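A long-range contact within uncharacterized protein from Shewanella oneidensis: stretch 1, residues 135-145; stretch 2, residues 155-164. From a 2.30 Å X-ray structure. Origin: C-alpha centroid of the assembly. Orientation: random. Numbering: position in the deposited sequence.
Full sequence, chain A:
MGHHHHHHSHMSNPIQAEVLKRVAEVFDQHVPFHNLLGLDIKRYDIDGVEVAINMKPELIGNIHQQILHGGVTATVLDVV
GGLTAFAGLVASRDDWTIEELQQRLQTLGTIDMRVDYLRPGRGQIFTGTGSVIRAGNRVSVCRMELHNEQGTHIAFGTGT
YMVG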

ATOM      1  N   ALA A 135      16.271   5.080   5.594  1.00 32.53           N
ATOM      2  CA  ALA A 135      16.665   6.483   5.624  1.00 35.10           C
ATOM      3  C   ALA A 135      17.358   6.866   4.328  1.00 36.10           C
ATOM      4  O   ALA A 135      18.158   6.103   3.805  1.00 38.25           O
ATOM      5  CB  ALA A 135      17.583   6.736   6.811  1.00 35.29           C
ATOM      6  N   GLY A 136      17.051   8.043   3.799  1.00 37.94           N
ATOM      7  CA  GLY A 136      17.682   8.455   2.554  1.00 37.96           C
ATOM      8  C   GLY A 136      17.941   9.947   2.459  1.00 38.31           C
ATOM      9  O   GLY A 136      17.473  10.719   3.293  1.00 37.28           O
ATOM     10  N   ASN A 137      18.695  10.359   1.444  1.00 40.00           N
ATOM     11  CA  ASN A 137      18.983  11.775   1.268  1.00 41.91           C
ATOM     12  C   ASN A 137      17.871  12.454   0.479  1.00 41.67           C
ATOM     13  O   ASN A 137      17.784  13.678   0.449  1.00 42.89           O
ATOM     14  CB  ASN A 137      20.322  11.988   0.552  1.00 43.41           C
ATOM     15  CG  ASN A 137      20.761  13.448   0.563  1.00 43.97           C
ATOM     16  OD1 ASN A 137      20.965  14.041   1.622  1.00 45.61           O
ATOM     17  ND2 ASN A 137      20.895  14.033  -0.617  1.00 42.96           N
ATOM     18  N   ARG A 138      17.023  11.668  -0.173  1.00 41.73           N
ATOM     19  CA  ARG A 138      15.923  12.264  -0.920  1.00 41.50           C
ATOM     20  C   ARG A 138      14.579  11.593  -0.639  1.00 37.17           C
ATOM     21  O   ARG A 138      13.539  12.230  -0.744  1.00 35.54           O
ATOM     22  CB  ARG A 138      16.218  12.273  -2.427  1.00 45.46           C
ATOM     23  CG  ARG A 138      16.256  10.924  -3.115  1.00 51.59           C
ATOM     24  CD  ARG A 138      17.498  10.126  -2.764  1.00 56.18           C
ATOM     25  NE  ARG A 138      17.277   9.219  -1.641  1.00 59.48           N
ATOM     26  CZ  ARG A 138      18.133   8.270  -1.281  1.00 60.52           C
ATOM     27  NH1 ARG A 138      19.268   8.110  -1.952  1.00 61.81           N
ATOM     28  NH2 ARG A 138      17.851   7.472  -0.262  1.00 61.67           N
ATOM     29  N   VAL A 139      14.608  10.320  -0.262  1.00 35.80           N
ATOM     30  CA  VAL A 139      13.389   9.575   0.041  1.00 33.59           C
ATOM     31  C   VAL A 139      13.577   8.673   1.259  1.00 32.36           C
ATOM     32  O   VAL A 139      14.571   7.948   1.350  1.00 30.85           O
ATOM     33  CB  VAL A 139      12.954   8.680  -1.145  1.00 33.33           C
ATOM     34  CG1 VAL A 139      11.748   7.850  -0.757  1.00 35.61           C
ATOM     35  CG2 VAL A 139      12.630   9.529  -2.342  1.00 33.09           C
ATOM     36  N   SER A 140      12.623   8.734   2.191  1.00 29.56           N
ATOM     37  CA  SER A 140      12.647   7.907   3.397  1.00 30.01           C
ATOM     38  C   SER A 140      11.316   7.175   3.576  1.00 29.15           C
ATOM     39  O   SER A 140      10.251   7.719   3.261  1.00 27.84           O
ATOM     40  CB  SER A 140      12.900   8.759   4.645  1.00 30.33           C
ATOM     41  OG  SER A 140      14.204   9.301   4.633  1.00 34.56           O
ATOM     42  N   VAL A 141      11.383   5.940   4.069  1.00 25.97           N
ATOM     43  CA  VAL A 141      10.186   5.155   4.331  1.00 25.00           C
ATOM     44  C   VAL A 141      10.079   4.990   5.842  1.00 25.08           C
ATOM     45  O   VAL A 141      11.077   4.737   6.515  1.00 25.78           O
ATOM     46  CB  VAL A 141      10.242   3.770   3.651  1.00 25.08           C
ATOM     47  CG1 VAL A 141       8.905   3.036   3.849  1.00 22.28           C
ATOM     48  CG2 VAL A 141      10.513   3.933   2.159  1.00 23.33           C
ATOM     49  N   CYS A 142       8.871   5.152   6.374  1.00 24.82           N
ATOM     50  CA  CYS A 142       8.640   5.046   7.809  1.00 25.56           C
ATOM     51  C   CYS A 142       7.453   4.175   8.196  1.00 26.51           C
ATOM     52  O   CYS A 142       6.546   3.939   7.396  1.00 23.30           O
ATOM     53  CB  CYS A 142       8.394   6.432   8.402  1.00 26.59           C
ATOM     54  SG  CYS A 142       9.671   7.646   8.056  1.00 29.96           S
ATOM     55  N   ARG A 143       7.475   3.705   9.441  1.00 25.94           N
ATOM     56  CA  ARG A 143       6.380   2.920   9.989  1.00 26.71           C
ATOM     57  C   ARG A 143       5.758   3.769  11.103  1.00 26.54           C
ATOM     58  O   ARG A 143       6.471   4.377  11.900  1.00 25.57           O
ATOM     59  CB  ARG A 143       6.886   1.593  10.560  1.00 28.08           C
ATOM     60  CG  ARG A 143       6.880   0.466   9.542  1.00 34.80           C
ATOM     61  CD  ARG A 143       7.132  -0.891  10.169  1.00 37.74           C
ATOM     62  NE  ARG A 143       6.826  -1.965   9.225  1.00 42.67           N
ATOM     63  CZ  ARG A 143       6.985  -3.261   9.477  1.00 44.87           C
ATOM     64  NH1 ARG A 143       7.449  -3.663  10.655  1.00 43.19           N
ATOM     65  NH2 ARG A 143       6.672  -4.153   8.547  1.00 45.30           N
HETATM   66  N   MSE A 144       4.433   3.832  11.148  1.00 25.41           N
HETATM   67  CA  MSE A 144       3.769   4.619  12.174  1.00 23.83           C
HETATM   68  C   MSE A 144       2.829   3.735  12.965  1.00 25.33           C
HETATM   69  O   MSE A 144       2.422   2.675  12.503  1.00 24.48           O
HETATM   70  CB  MSE A 144       2.973   5.770  11.555  1.00 23.53           C
HETATM   71  CG  MSE A 144       3.797   6.736  10.734  1.00 25.47           C
HETATM   72 SE   MSE A 144       4.282   6.001   8.972  1.00 35.78          SE
HETATM   73  CE  MSE A 144       2.839   6.718   7.942  1.00 29.07           C
ATOM     74  N   GLU A 145       2.454   4.201  14.143  1.00 25.01           N
ATOM     75  CA  GLU A 145       1.576   3.439  15.002  1.00 26.80           C
ATOM     76  C   GLU A 145       0.735   4.374  15.859  1.00 26.03           C
ATOM     77  O   GLU A 145       1.232   5.371  16.385  1.00 24.45           O
ATOM     78  CB  GLU A 145       2.437   2.517  15.874  1.00 29.55           C
ATOM     79  CG  GLU A 145       1.804   2.008  17.131  1.00 34.25           C
ATOM     80  CD  GLU A 145       1.681   3.065  18.217  1.00 37.49           C
ATOM     81  OE1 GLU A 145       2.643   3.839  18.444  1.00 36.38           O
ATOM     82  OE2 GLU A 145       0.614   3.105  18.858  1.00 39.35           O
TER
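Stretch 2, residues 155-164: AFGTGTYMVG

Neighbouring antiparallel strands alternate between hydrogen-bonded and non-hydrogen-bonded pairs, and this contact is a regular example. Residues 155-162 of stretch 2, part of an extended strand that begins earlier in the chain, run beside strand 139-145 of stretch 1, with an angle of 163° between their N-to-C directions and a closest axial approach of 4.3 Å.

Ahead of the strand, Gly136 O lies 3.5 Å from Val163 CG2, and Asn137 O is 3.7 Å from Gly164 CA. The hydrogen bonds begin at Arg138, just before the strand, whose O accepts one from Val163 N at 2.8 Å and a weak one from Gly164 N at 3.4 Å. Val139 and Met162 form a non-hydrogen-bonded pair, and their side chains touch: Val139 CG2 is 4.1 Å from Met162 SE, while Val139 CG1 reaches Thr160 CG2 at 3.7 Å. Ser140 and Tyr161 then exchange two backbone hydrogen bonds, Ser140 N to Tyr161 O at 2.9 Å and Tyr161 N to Ser140 O at 2.6 Å. Val141 sits against Thr160, their CA atoms 4.3 Å apart, and Val141 CA approaches Gly159 O at 3.2 Å in a CA-H...O contact.

Cys142 repeats the pair of hydrogen bonds with Gly159: Cys142 N to Gly159 O is 2.7 Å, Gly159 N to Cys142 O 2.8 Å. Arg143 faces Thr158, with 4.3 Å between their CA atoms. Met144, a selenomethionine, closes the third pair with Gly157, both Met144 N to Gly157 O and Gly157 N to Met144 O measuring 2.8 Å. Its side chain shares a face with those of Ser140, Cys142 and Tyr161 and passes over the glycines, Met144 CE coming within 3.5 Å of Gly159 N and 3.4 Å of Tyr161 OH, at the ring edge. An ideal CB on Gly159 would lie 3.0 Å from Met144 CE, a tight fit, and would clash with Tyr161 CE2 at 2.5 Å. Finally, Glu145 CG meets the edge of the Phe156 ring, 4.0 Å from Phe156 CE1.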

ATOM      1  N   ALA A 155      -4.253   1.475  14.922  1.00 22.10           N
ATOM      2  CA  ALA A 155      -3.881   1.324  13.526  1.00 20.69           C
ATOM      3  C   ALA A 155      -2.376   1.437  13.349  1.00 21.40           C
ATOM      4  O   ALA A 155      -1.691   2.014  14.193  1.00 19.08           O
ATOM      5  CB  ALA A 155      -4.574   2.388  12.687  1.00 19.99           C
ATOM      6  N   PHE A 156      -1.876   0.862  12.255  1.00 20.27           N
ATOM      7  CA  PHE A 156      -0.464   0.931  11.913  1.00 21.49           C
ATOM      8  C   PHE A 156      -0.397   1.628  10.570  1.00 21.50           C
ATOM      9  O   PHE A 156      -1.343   1.582   9.787  1.00 21.27           O
ATOM     10  CB  PHE A 156       0.170  -0.455  11.734  1.00 21.23           C
ATOM     11  CG  PHE A 156       0.312  -1.246  12.999  1.00 21.34           C
ATOM     12  CD1 PHE A 156       0.390  -0.620  14.239  1.00 21.78           C
ATOM     13  CD2 PHE A 156       0.446  -2.627  12.937  1.00 21.08           C
ATOM     14  CE1 PHE A 156       0.606  -1.364  15.404  1.00 21.84           C
ATOM     15  CE2 PHE A 156       0.661  -3.380  14.080  1.00 21.26           C
ATOM     16  CZ  PHE A 156       0.742  -2.741  15.329  1.00 22.69           C
ATOM     17  N   GLY A 157       0.735   2.258  10.296  1.00 22.30           N
ATOM     18  CA  GLY A 157       0.909   2.924   9.023  1.00 20.98           C
ATOM     19  C   GLY A 157       2.312   2.711   8.475  1.00 20.01           C
ATOM     20  O   GLY A 157       3.211   2.248   9.179  1.00 19.95           O
ATOM     21  N   THR A 158       2.485   3.016   7.197  1.00 19.20           N
ATOM     22  CA  THR A 158       3.786   2.942   6.544  1.00 19.75           C
ATOM     23  C   THR A 158       3.750   4.086   5.536  1.00 20.69           C
ATOM     24  O   THR A 158       2.837   4.160   4.711  1.00 20.95           O
ATOM     25  CB  THR A 158       4.002   1.599   5.802  1.00 20.78           C
ATOM     26  OG1 THR A 158       3.891   0.520   6.731  1.00 22.37           O
ATOM     27  CG2 THR A 158       5.386   1.542   5.155  1.00 18.94           C
ATOM     28  N   GLY A 159       4.720   4.992   5.619  1.00 21.61           N
ATOM     29  CA  GLY A 159       4.756   6.106   4.686  1.00 22.76           C
ATOM     30  C   GLY A 159       6.076   6.309   3.961  1.00 24.18           C
ATOM     31  O   GLY A 159       7.151   6.046   4.503  1.00 26.09           O
ATOM     32  N   THR A 160       5.987   6.767   2.718  1.00 23.20           N
ATOM     33  CA  THR A 160       7.159   7.048   1.910  1.00 21.59           C
ATOM     34  C   THR A 160       7.182   8.566   1.805  1.00 22.91           C
ATOM     35  O   THR A 160       6.227   9.182   1.328  1.00 21.58           O
ATOM     36  CB  THR A 160       7.038   6.410   0.525  1.00 22.15           C
ATOM     37  OG1 THR A 160       6.927   4.985   0.665  1.00 23.83           O
ATOM     38  CG2 THR A 160       8.253   6.720  -0.300  1.00 18.67           C
ATOM     39  N   TYR A 161       8.267   9.170   2.275  1.00 24.37           N
ATOM     40  CA  TYR A 161       8.379  10.618   2.278  1.00 24.68           C
ATOM     41  C   TYR A 161       9.529  11.182   1.466  1.00 26.58           C
ATOM     42  O   TYR A 161      10.581  10.556   1.314  1.00 26.18           O
ATOM     43  CB  TYR A 161       8.493  11.106   3.719  1.00 24.72           C
ATOM     44  CG  TYR A 161       7.284  10.768   4.555  1.00 23.95           C
ATOM     45  CD1 TYR A 161       6.217  11.653   4.655  1.00 24.30           C
ATOM     46  CD2 TYR A 161       7.185   9.537   5.208  1.00 21.58           C
ATOM     47  CE1 TYR A 161       5.077  11.322   5.385  1.00 25.77           C
ATOM     48  CE2 TYR A 161       6.057   9.196   5.931  1.00 21.20           C
ATOM     49  CZ  TYR A 161       5.003  10.090   6.015  1.00 24.24           C
ATOM     50  OH  TYR A 161       3.862   9.743   6.703  1.00 25.92           O
HETATM   51  N   MSE A 162       9.300  12.375   0.937  1.00 27.44           N
HETATM   52  CA  MSE A 162      10.296  13.096   0.157  1.00 31.61           C
HETATM   53  C   MSE A 162      11.028  13.968   1.180  1.00 31.02           C
HETATM   54  O   MSE A 162      10.398  14.753   1.889  1.00 28.89           O
HETATM   55  CB  MSE A 162       9.605  13.983  -0.888  1.00 34.74           C
HETATM   56  CG  MSE A 162      10.537  14.624  -1.894  1.00 41.85           C
HETATM   57 SE   MSE A 162      11.305  13.320  -3.101  1.00 58.92          SE
HETATM   58  CE  MSE A 162       9.819  13.169  -4.331  1.00 50.16           C
ATOM     59  N   VAL A 163      12.347  13.828   1.268  1.00 32.20           N
ATOM     60  CA  VAL A 163      13.125  14.622   2.222  1.00 34.77           C
ATOM     61  C   VAL A 163      14.225  15.438   1.555  1.00 36.11           C
ATOM     62  O   VAL A 163      15.024  16.101   2.223  1.00 36.94           O
ATOM     63  CB  VAL A 163      13.754  13.720   3.303  1.00 32.87           C
ATOM     64  CG1 VAL A 163      12.656  13.125   4.183  1.00 31.26           C
ATOM     65  CG2 VAL A 163      14.559  12.610   2.643  1.00 32.30           C
ATOM     66  N   GLY A 164      14.252  15.387   0.229  1.00 40.01           N
ATOM     67  CA  GLY A 164      15.245  16.117  -0.536  1.00 42.12           C
ATOM     68  C   GLY A 164      14.862  16.171  -2.005  1.00 43.76           C
ATOM     69  O   GLY A 164      13.743  15.716  -2.340  1.00 44.97           O
ATOM     70  OXT GLY A 164      15.674  16.664  -2.822  1.00 41.52           O
TER